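Local atomic coordinates of putative Acetyltransferase (Pyrococcus horikoshii, PDB entry 3DDD), a protein that binds coenzyme A and probably acts as an acyltransferase of the GNAT family. Residues Met33-Ile38 against Gly45-Val50; Leu58-Asp63 against Ile184-Ala189; Asp63-Ala68 against Met77-Phe82. All blocks are in the same frame, centred on the assembly; numbering follows the deposited sequence.

Contact 1 (Met33-Ile38 against Gly45-Val50)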
loop_
_atom_site.group_PDB
_atom_site.type_symbol
_atom_site.label_atom_id
_atom_site.label_comp_id
_atom_site.label_asym_id
_atom_site.label_seq_id
_atom_site.Cartn_x
_atom_site.Cartn_y
_atom_site.Cartn_z
HETATM N N MSE A 33 -1.501 -15.199 -8.005
HETATM C CA MSE A 33 -1.001 -14.156 -7.118
HETATM C C MSE A 33 -1.786 -14.236 -5.816
HETATM O O MSE A 33 -1.205 -14.175 -4.719
HETATM C CB MSE A 33 -1.160 -12.766 -7.758
HETATM C CG MSE A 33 -0.297 -12.573 -8.987
HETATM SE SE MSE A 33 -0.823 -11.114 -10.148
HETATM C CE MSE A 33 -0.734 -9.632 -8.914
ATOM N N VAL A 34 -3.109 -14.351 -5.949
ATOM C CA VAL A 34 -3.995 -14.425 -4.796
ATOM C C VAL A 34 -3.672 -15.613 -3.897
ATOM O O VAL A 34 -3.669 -15.490 -2.668
ATOM C CB VAL A 34 -5.479 -14.479 -5.201
ATOM C CG1 VAL A 34 -6.350 -14.729 -3.945
ATOM C CG2 VAL A 34 -5.912 -13.143 -5.887
ATOM N N SER A 35 -3.390 -16.762 -4.505
ATOM C CA SER A 35 -3.019 -17.975 -3.762
ATOM C C SER A 35 -1.693 -17.817 -3.010
ATOM O O SER A 35 -1.577 -18.202 -1.845
ATOM C CB SER A 35 -2.916 -19.158 -4.719
ATOM O OG SER A 35 -4.213 -19.489 -5.204
ATOM N N ILE A 36 -0.704 -17.230 -3.671
ATOM C CA ILE A 36 0.554 -16.916 -3.010
ATOM C C ILE A 36 0.292 -16.027 -1.812
ATOM O O ILE A 36 0.814 -16.294 -0.705
ATOM C CB ILE A 36 1.575 -16.226 -3.930
ATOM C CG1 ILE A 36 2.076 -17.213 -4.989
ATOM C CG2 ILE A 36 2.748 -15.732 -3.110
ATOM C CD1 ILE A 36 2.409 -16.582 -6.284
ATOM N N PHE A 37 -0.523 -14.988 -2.018
ATOM C CA PHE A 37 -0.718 -13.979 -0.978
ATOM C C PHE A 37 -1.414 -14.569 0.252
ATOM O O PHE A 37 -1.013 -14.290 1.352
ATOM C CB PHE A 37 -1.484 -12.761 -1.487
ATOM C CG PHE A 37 -1.840 -11.800 -0.401
ATOM C CD1 PHE A 37 -0.968 -10.799 -0.036
ATOM C CD2 PHE A 37 -3.039 -11.919 0.288
ATOM C CE1 PHE A 37 -1.295 -9.911 0.978
ATOM C CE2 PHE A 37 -3.369 -11.041 1.293
ATOM C CZ PHE A 37 -2.506 -10.040 1.644
ATOM N N ILE A 38 -2.431 -15.404 0.028
ATOM C CA ILE A 38 -3.241 -16.003 1.081
ATOM C C ILE A 38 -2.422 -17.004 1.903
ATOM O O ILE A 38 -2.535 -17.046 3.125
ATOM C CB ILE A 38 -4.502 -16.684 0.461
ATOM C CG1 ILE A 38 -5.527 -15.614 0.041
ATOM C CG2 ILE A 38 -5.141 -17.660 1.426
ATOM C CD1 ILE A 38 -6.711 -16.218 -0.716
ATOM N N GLY A 45 -9.573 -14.271 5.533
ATOM C CA GLY A 45 -10.709 -13.577 4.908
ATOM C C GLY A 45 -11.163 -14.153 3.583
ATOM O O GLY A 45 -10.591 -15.132 3.091
ATOM N N PRO A 46 -12.175 -13.526 2.966
ATOM C CA PRO A 46 -12.666 -14.024 1.690
ATOM C C PRO A 46 -11.694 -13.736 0.520
ATOM O O PRO A 46 -11.064 -12.682 0.469
ATOM C CB PRO A 46 -14.006 -13.280 1.510
ATOM C CG PRO A 46 -13.832 -12.012 2.251
ATOM C CD PRO A 46 -12.881 -12.304 3.393
ATOM N N ARG A 47 -11.627 -14.682 -0.411
ATOM C CA ARG A 47 -10.724 -14.640 -1.553
ATOM C C ARG A 47 -10.894 -13.401 -2.448
ATOM O O ARG A 47 -9.923 -12.713 -2.801
ATOM C CB ARG A 47 -10.976 -15.887 -2.407
ATOM C CG ARG A 47 -9.746 -16.690 -2.733
ATOM C CD ARG A 47 -9.994 -17.641 -3.877
ATOM N NE ARG A 47 -8.926 -17.580 -4.879
ATOM C CZ ARG A 47 -7.710 -18.091 -4.728
ATOM N NH1 ARG A 47 -7.370 -18.702 -3.600
ATOM N NH2 ARG A 47 -6.821 -17.982 -5.711
ATOM N N GLU A 48 -12.144 -13.155 -2.821
ATOM C CA GLU A 48 -12.551 -12.064 -3.685
ATOM C C GLU A 48 -11.977 -10.737 -3.221
ATOM O O GLU A 48 -11.679 -9.845 -3.999
ATOM C CB GLU A 48 -14.091 -12.010 -3.686
ATOM C CG GLU A 48 -14.717 -11.006 -4.646
ATOM C CD GLU A 48 -14.645 -9.570 -4.150
ATOM O OE1 GLU A 48 -14.592 -9.350 -2.914
ATOM O OE2 GLU A 48 -14.635 -8.661 -5.013
ATOM N N SER A 49 -11.828 -10.607 -1.926
ATOM C CA SER A 49 -11.233 -9.420 -1.352
ATOM C C SER A 49 -9.845 -9.163 -1.955
ATOM O O SER A 49 -9.534 -8.050 -2.403
ATOM C CB SER A 49 -11.142 -9.635 0.160
ATOM O OG SER A 49 -11.091 -8.401 0.803
ATOM N N VAL A 50 -9.006 -10.202 -1.945
ATOM C CA VAL A 50 -7.621 -10.121 -2.436
ATOM C C VAL A 50 -7.614 -9.992 -3.966
ATOM O O VAL A 50 -6.863 -9.200 -4.509
ATOM C CB VAL A 50 -6.770 -11.366 -2.010
ATOM C CG1 VAL A 50 -5.260 -11.127 -2.229
ATOM C CG2 VAL A 50 -7.047 -11.732 -0.544
#

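Contact 2 (Leu58-Asp63 against Ile184-Ala189)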
loop_
_atom_site.group_PDB
_atom_site.type_symbol
_atom_site.label_atom_id
_atom_site.label_comp_id
_atom_site.label_asym_id
_atom_site.label_seq_id
_atom_site.Cartn_x
_atom_site.Cartn_y
_atom_site.Cartn_z
ATOM N N LEU A 58 -2.543 -4.201 -10.622
ATOM C CA LEU A 58 -2.119 -4.323 -12.007
ATOM C C LEU A 58 -2.639 -3.196 -12.919
ATOM O O LEU A 58 -2.026 -2.926 -13.934
ATOM C CB LEU A 58 -2.481 -5.701 -12.598
ATOM C CG LEU A 58 -1.753 -6.922 -12.038
ATOM C CD1 LEU A 58 -2.194 -8.221 -12.733
ATOM C CD2 LEU A 58 -0.242 -6.740 -12.105
ATOM N N GLU A 59 -3.768 -2.570 -12.605
ATOM C CA GLU A 59 -4.154 -1.341 -13.299
ATOM C C GLU A 59 -3.198 -0.178 -12.971
ATOM O O GLU A 59 -2.867 0.623 -13.826
ATOM C CB GLU A 59 -5.580 -0.917 -12.930
ATOM C CG GLU A 59 -6.625 -1.445 -13.865
ATOM C CD GLU A 59 -8.024 -0.959 -13.532
ATOM O OE1 GLU A 59 -8.180 0.136 -12.918
ATOM O OE2 GLU A 59 -8.974 -1.694 -13.899
ATOM N N VAL A 60 -2.821 -0.061 -11.704
ATOM C CA VAL A 60 -1.894 0.977 -11.268
ATOM C C VAL A 60 -0.516 0.761 -11.922
ATOM O O VAL A 60 0.112 1.708 -12.408
ATOM C CB VAL A 60 -1.853 1.033 -9.717
ATOM C CG1 VAL A 60 -0.784 1.971 -9.198
ATOM C CG2 VAL A 60 -3.261 1.456 -9.183
ATOM N N GLN A 61 -0.054 -0.481 -11.980
ATOM C CA GLN A 61 1.263 -0.761 -12.554
ATOM C C GLN A 61 1.235 -2.062 -13.325
ATOM O O GLN A 61 1.551 -3.124 -12.790
ATOM C CB GLN A 61 2.336 -0.763 -11.468
ATOM C CG GLN A 61 3.773 -0.583 -12.014
ATOM C CD GLN A 61 4.039 0.810 -12.573
ATOM O OE1 GLN A 61 3.902 1.806 -11.872
ATOM N NE2 GLN A 61 4.440 0.874 -13.837
ATOM N N PRO A 62 0.770 -2.002 -14.588
ATOM C CA PRO A 62 0.596 -3.240 -15.372
ATOM C C PRO A 62 1.808 -4.142 -15.483
ATOM O O PRO A 62 1.661 -5.371 -15.539
ATOM C CB PRO A 62 0.136 -2.731 -16.744
ATOM C CG PRO A 62 -0.565 -1.413 -16.431
ATOM C CD PRO A 62 0.272 -0.800 -15.303
ATOM N N ASP A 63 2.986 -3.538 -15.531
ATOM C CA ASP A 63 4.261 -4.243 -15.609
ATOM C C ASP A 63 4.984 -4.218 -14.270
ATOM O O ASP A 63 6.211 -4.270 -14.196
ATOM C CB ASP A 63 5.162 -3.610 -16.679
ATOM C CG ASP A 63 5.373 -2.091 -16.481
ATOM O OD1 ASP A 63 4.772 -1.474 -15.570
ATOM O OD2 ASP A 63 6.137 -1.500 -17.269
ATOM N N ILE A 184 -2.456 10.127 -8.033
ATOM C CA ILE A 184 -3.860 10.333 -8.334
ATOM C C ILE A 184 -4.420 9.160 -9.125
ATOM O O ILE A 184 -5.611 8.850 -9.015
ATOM C CB ILE A 184 -4.055 11.669 -9.097
ATOM C CG1 ILE A 184 -3.702 12.844 -8.182
ATOM C CG2 ILE A 184 -5.503 11.796 -9.703
ATOM C CD1 ILE A 184 -4.334 12.802 -6.770
ATOM N N ARG A 185 -3.576 8.508 -9.926
ATOM C CA ARG A 185 -4.024 7.363 -10.725
ATOM C C ARG A 185 -4.415 6.177 -9.851
ATOM O O ARG A 185 -5.240 5.371 -10.207
ATOM C CB ARG A 185 -2.986 6.987 -11.788
ATOM C CG ARG A 185 -1.791 6.213 -11.291
ATOM C CD ARG A 185 -0.990 5.703 -12.504
ATOM N NE ARG A 185 -0.120 4.605 -12.135
ATOM C CZ ARG A 185 1.031 4.751 -11.484
ATOM N NH1 ARG A 185 1.464 5.951 -11.149
ATOM N NH2 ARG A 185 1.753 3.682 -11.144
ATOM N N VAL A 186 -3.842 6.101 -8.667
ATOM C CA VAL A 186 -4.208 5.080 -7.707
ATOM C C VAL A 186 -5.600 5.382 -7.120
ATOM O O VAL A 186 -6.498 4.521 -7.117
ATOM C CB VAL A 186 -3.100 4.963 -6.619
ATOM C CG1 VAL A 186 -3.374 3.806 -5.688
ATOM C CG2 VAL A 186 -1.769 4.740 -7.323
ATOM N N LEU A 187 -5.787 6.605 -6.635
ATOM C CA LEU A 187 -7.112 7.040 -6.170
ATOM C C LEU A 187 -8.179 6.752 -7.231
ATOM O O LEU A 187 -9.194 6.156 -6.937
ATOM C CB LEU A 187 -7.112 8.535 -5.797
ATOM C CG LEU A 187 -6.661 8.840 -4.363
ATOM C CD1 LEU A 187 -5.170 8.567 -4.178
ATOM C CD2 LEU A 187 -6.997 10.269 -4.031
ATOM N N GLU A 188 -7.916 7.152 -8.467
ATOM C CA GLU A 188 -8.833 6.908 -9.580
ATOM C C GLU A 188 -9.203 5.434 -9.803
ATOM O O GLU A 188 -10.344 5.135 -10.115
ATOM C CB GLU A 188 -8.208 7.440 -10.876
ATOM C CG GLU A 188 -8.407 8.913 -11.121
ATOM C CD GLU A 188 -7.448 9.498 -12.180
ATOM O OE1 GLU A 188 -6.586 8.769 -12.723
ATOM O OE2 GLU A 188 -7.561 10.698 -12.471
ATOM N N ALA A 189 -8.213 4.550 -9.706
ATOM C CA ALA A 189 -8.408 3.107 -9.917
ATOM C C ALA A 189 -9.331 2.520 -8.864
ATOM O O ALA A 189 -10.229 1.747 -9.178
ATOM C CB ALA A 189 -7.025 2.357 -9.940
HETATM O O HOH W 1 -10.128 -0.188 -11.165
#

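Contact 3 (Asp63-Ala68 against Met77-Phe82)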
loop_
_atom_site.group_PDB
_atom_site.type_symbol
_atom_site.label_atom_id
_atom_site.label_comp_id
_atom_site.label_asym_id
_atom_site.label_seq_id
_atom_site.Cartn_x
_atom_site.Cartn_y
_atom_site.Cartn_z
ATOM N N ASP A 63 2.986 -3.538 -15.531
ATOM C CA ASP A 63 4.261 -4.243 -15.609
ATOM C C ASP A 63 4.984 -4.218 -14.270
ATOM O O ASP A 63 6.211 -4.270 -14.196
ATOM C CB ASP A 63 5.162 -3.610 -16.679
ATOM C CG ASP A 63 5.373 -2.091 -16.481
ATOM O OD1 ASP A 63 4.772 -1.474 -15.570
ATOM O OD2 ASP A 63 6.137 -1.500 -17.269
ATOM N N GLY A 64 4.232 -4.150 -13.191
ATOM C CA GLY A 64 4.862 -3.969 -11.884
ATOM C C GLY A 64 5.042 -5.227 -11.087
ATOM O O GLY A 64 5.672 -5.201 -10.053
ATOM N N CYS A 65 4.461 -6.330 -11.536
ATOM C CA CYS A 65 4.452 -7.525 -10.725
ATOM C C CYS A 65 5.368 -8.616 -11.301
ATOM O O CYS A 65 5.221 -9.045 -12.444
ATOM C CB CYS A 65 3.025 -8.012 -10.526
ATOM S SG CYS A 65 2.950 -9.541 -9.550
ATOM N N LEU A 66 6.337 -9.023 -10.485
ATOM C CA LEU A 66 7.214 -10.174 -10.790
ATOM C C LEU A 66 6.720 -11.418 -10.062
ATOM O O LEU A 66 6.367 -11.339 -8.887
ATOM C CB LEU A 66 8.671 -9.872 -10.421
ATOM C CG LEU A 66 9.323 -8.766 -11.266
ATOM C CD1 LEU A 66 10.760 -8.751 -10.937
ATOM C CD2 LEU A 66 9.076 -8.966 -12.777
ATOM N N LEU A 67 6.652 -12.545 -10.783
ATOM C CA LEU A 67 6.177 -13.834 -10.240
ATOM C C LEU A 67 7.268 -14.873 -10.392
ATOM O O LEU A 67 7.878 -14.924 -11.452
ATOM C CB LEU A 67 4.961 -14.341 -11.005
ATOM C CG LEU A 67 3.598 -13.683 -10.833
ATOM C CD1 LEU A 67 2.647 -14.533 -11.594
ATOM C CD2 LEU A 67 3.171 -13.557 -9.385
ATOM N N ALA A 68 7.501 -15.678 -9.343
ATOM C CA ALA A 68 8.530 -16.740 -9.324
ATOM C C ALA A 68 7.846 -18.106 -9.355
ATOM O O ALA A 68 6.924 -18.375 -8.591
ATOM C CB ALA A 68 9.410 -16.626 -8.092
HETATM N N MSE A 77 6.016 -13.755 -5.262
HETATM C CA MSE A 77 5.631 -12.564 -5.973
HETATM C C MSE A 77 6.085 -11.321 -5.281
HETATM O O MSE A 77 6.374 -11.329 -4.069
HETATM C CB MSE A 77 4.108 -12.493 -6.077
HETATM C CG MSE A 77 3.417 -12.229 -4.770
HETATM SE SE MSE A 77 1.479 -12.160 -5.087
HETATM C CE MSE A 77 1.372 -10.379 -5.806
ATOM N N GLY A 78 6.059 -10.227 -6.036
ATOM C CA GLY A 78 6.274 -8.882 -5.483
ATOM C C GLY A 78 5.959 -7.815 -6.504
ATOM O O GLY A 78 5.897 -8.112 -7.706
ATOM N N CYS A 79 5.766 -6.572 -6.032
ATOM C CA CYS A 79 5.385 -5.462 -6.904
ATOM C C CYS A 79 6.097 -4.182 -6.645
ATOM O O CYS A 79 6.492 -3.890 -5.523
ATOM C CB CYS A 79 3.920 -5.120 -6.773
ATOM S SG CYS A 79 2.831 -6.445 -7.084
ATOM N N ILE A 80 6.266 -3.426 -7.724
ATOM C CA ILE A 80 6.808 -2.073 -7.663
ATOM C C ILE A 80 5.755 -1.149 -8.302
ATOM O O ILE A 80 5.111 -1.516 -9.294
ATOM C CB ILE A 80 8.226 -1.973 -8.309
ATOM C CG1 ILE A 80 8.839 -0.616 -8.004
ATOM C CG2 ILE A 80 8.234 -2.275 -9.814
ATOM C CD1 ILE A 80 10.262 -0.548 -8.236
ATOM N N PHE A 81 5.501 -0.024 -7.647
ATOM C CA PHE A 81 4.556 0.982 -8.117
ATOM C C PHE A 81 5.299 2.312 -8.253
ATOM O O PHE A 81 5.856 2.811 -7.288
ATOM C CB PHE A 81 3.357 1.100 -7.151
ATOM C CG PHE A 81 2.639 -0.211 -6.925
ATOM C CD1 PHE A 81 1.758 -0.700 -7.867
ATOM C CD2 PHE A 81 2.874 -0.967 -5.783
ATOM C CE1 PHE A 81 1.122 -1.920 -7.678
ATOM C CE2 PHE A 81 2.231 -2.160 -5.575
ATOM C CZ PHE A 81 1.355 -2.645 -6.511
ATOM N N PHE A 82 5.322 2.848 -9.469
ATOM C CA PHE A 82 6.025 4.102 -9.772
ATOM C C PHE A 82 5.186 5.356 -9.696
ATOM O O PHE A 82 4.090 5.429 -10.243
ATOM C CB PHE A 82 6.632 4.054 -11.175
ATOM C CG PHE A 82 7.784 3.137 -11.272
ATOM C CD1 PHE A 82 9.014 3.525 -10.803
ATOM C CD2 PHE A 82 7.613 1.856 -11.772
ATOM C CE1 PHE A 82 10.078 2.648 -10.846
ATOM C CE2 PHE A 82 8.646 0.987 -11.828
ATOM C CZ PHE A 82 9.890 1.374 -11.372
#

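Contact 1 (Met33-Ile38 against Gly45-Val50)
Ser35 OG accepts a hydrogen bond from Arg47 NH2 at 3.1 Å. The bond is nearly straight, 168° at the hydrogen, and the hydroxyl sits at the edge of the guanidinium, close to its plane. Ser35 OG is also hydrogen-bonded to Glu31 O, and Arg47 NH2 forms a salt bridge with Glu31 OE1, so the guanidinium is tied to the turn of helix carrying Glu31 and Ser35. Val34 covers one face of the group. Its CG1 lies over the centre of the guanidinium, 3.7 Å from Arg47 CZ. Ile38 CD1 meets Arg47 CG at 3.7 Å, the two side chains crossing at about a right angle. These segments belong to helices 30-41 and 47-60, two helices that follow the first strand in this GNAT fold and are joined by a short connection. Their CA atoms come nearest at Val34 and Val50. Val50 points into the other helix. With CG1 anti to the backbone N (chi1 -166°), that methyl reaches Phe37 CD2 at 3.4 Å, oblique to the ring. Val50 CB rests against Val34 CG1 at 3.9 Å. The Phe37 side chain, stacked on Tyr41, lies about 7 Å from the bound coenzyme A.

Contact 2 (Leu58-Asp63 against Ile184-Ala189)
The Arg185 guanidinium presents its NE and NH2 side to Val60 O, at the end of helix 47-60. Both NE and NH2 of Arg185 donate to Val60 O at 2.9 Å, and the oxygen lies close to the guanidinium plane. NE lies in the carbonyl plane, on a lone pair, while NH2 stands above that plane. The arginine chain is extended from CG to NE, which carries the guanidinium across to Val60. Its remaining nitrogen, NH1, bonds to Phe82 O. The Gln61 amide is turned 78° from the guanidinium plane. Gln61 OE1 comes within 2.9 Å of Arg185 NH2, but the angle is too poor for a hydrogen bond. Instead OE1 accepts from Phe82 N, and Gln61 NE2 donates to Asp63 OD1 at 2.9 Å, almost straight at 174°. Val60 and Val186 meet obliquely and tightly, with Val60 CG1 3.5 Å from Val186 CG2. Val60 CG2 faces Ala189 CB at 3.9 Å. A water bridges Glu59 OE1 and Ala189 O, and the Glu59 carboxylate also forms salt bridges with Arg192 and Arg193. Val60 is the last helical residue of helix 47-60, so its carbonyl gives a side-chain to backbone tie between the two GNAT-family regions.

Contact 3 (Asp63-Ala68 against Met77-Phe82)
Leu67 and Met77, the latter a selenomethionine, lie side by side on one face of the sheet and point the same way. Leu67 CD2 touches Met77 CB at 3.6 Å. Along the same face, Cys65 and Cys79 form the next pair. Cys79 SG packs on Cys65 CB at 3.8 Å and lies 4.0 Å from Cys65 SG, so the two sulfurs are in contact but not joined by a disulfide. Cys65 SG is anti to the backbone N (chi1 178°), and Met77 CE approaches it at 4.1 Å. Met33 of helix 30-41 covers Cys65, Leu67 and Met77 from this side. On the other face, Leu66 packs against Arg110 and Leu111 of helix 103-118. The strands are the arms of a beta hairpin, 65-70 and 73-82, in the central sheet of the GNAT fold. Their short segments run antiparallel, at 166°. Cys65 with Cys79 and Leu67 with Met77 are non-hydrogen-bonded pairs, and Leu66 with Gly78 is the hydrogen-bonded pair between them. There, Leu66 N donates to Gly78 O at 3.0 Å and Gly78 N returns a bond to Leu66 O at 3.1 Å. Next along the strands, Ile80 N donates to Gly64 O at 3.0 Å. Gly64 O also takes a CA-H...O contact from Cys79 CA at 3.2 Å. Gly64 CA makes a longer contact of the same kind with Ile80 O. At this same end, strand 73-82 runs on past Gly64 to Phe82, whose ring makes a cation-pi contact with Lys118.

Overall arrangement
Contacts 1 and 2 both use helix 47-60, and their centres are about 19 Å apart. Contact 1 packs the start of this helix on helix 30-41, and contact 2 packs its C-terminal end against helix 184-192. The chain then runs through Asp63, shared by contacts 2 and 3, into strand 65-70. The centre of contact 3 is about 16 Å from that of contact 1 and about 13 Å from that of contact 2. Contact 3 is nested inside the loop that contact 2 closes. Met33 packs on Leu58 as well as on the hairpin of contact 3. Contacts 1 and 3 both lie in the N-terminal GNAT-family region, whose other parts bind coenzyme A, while contact 2 ties that region to the second one.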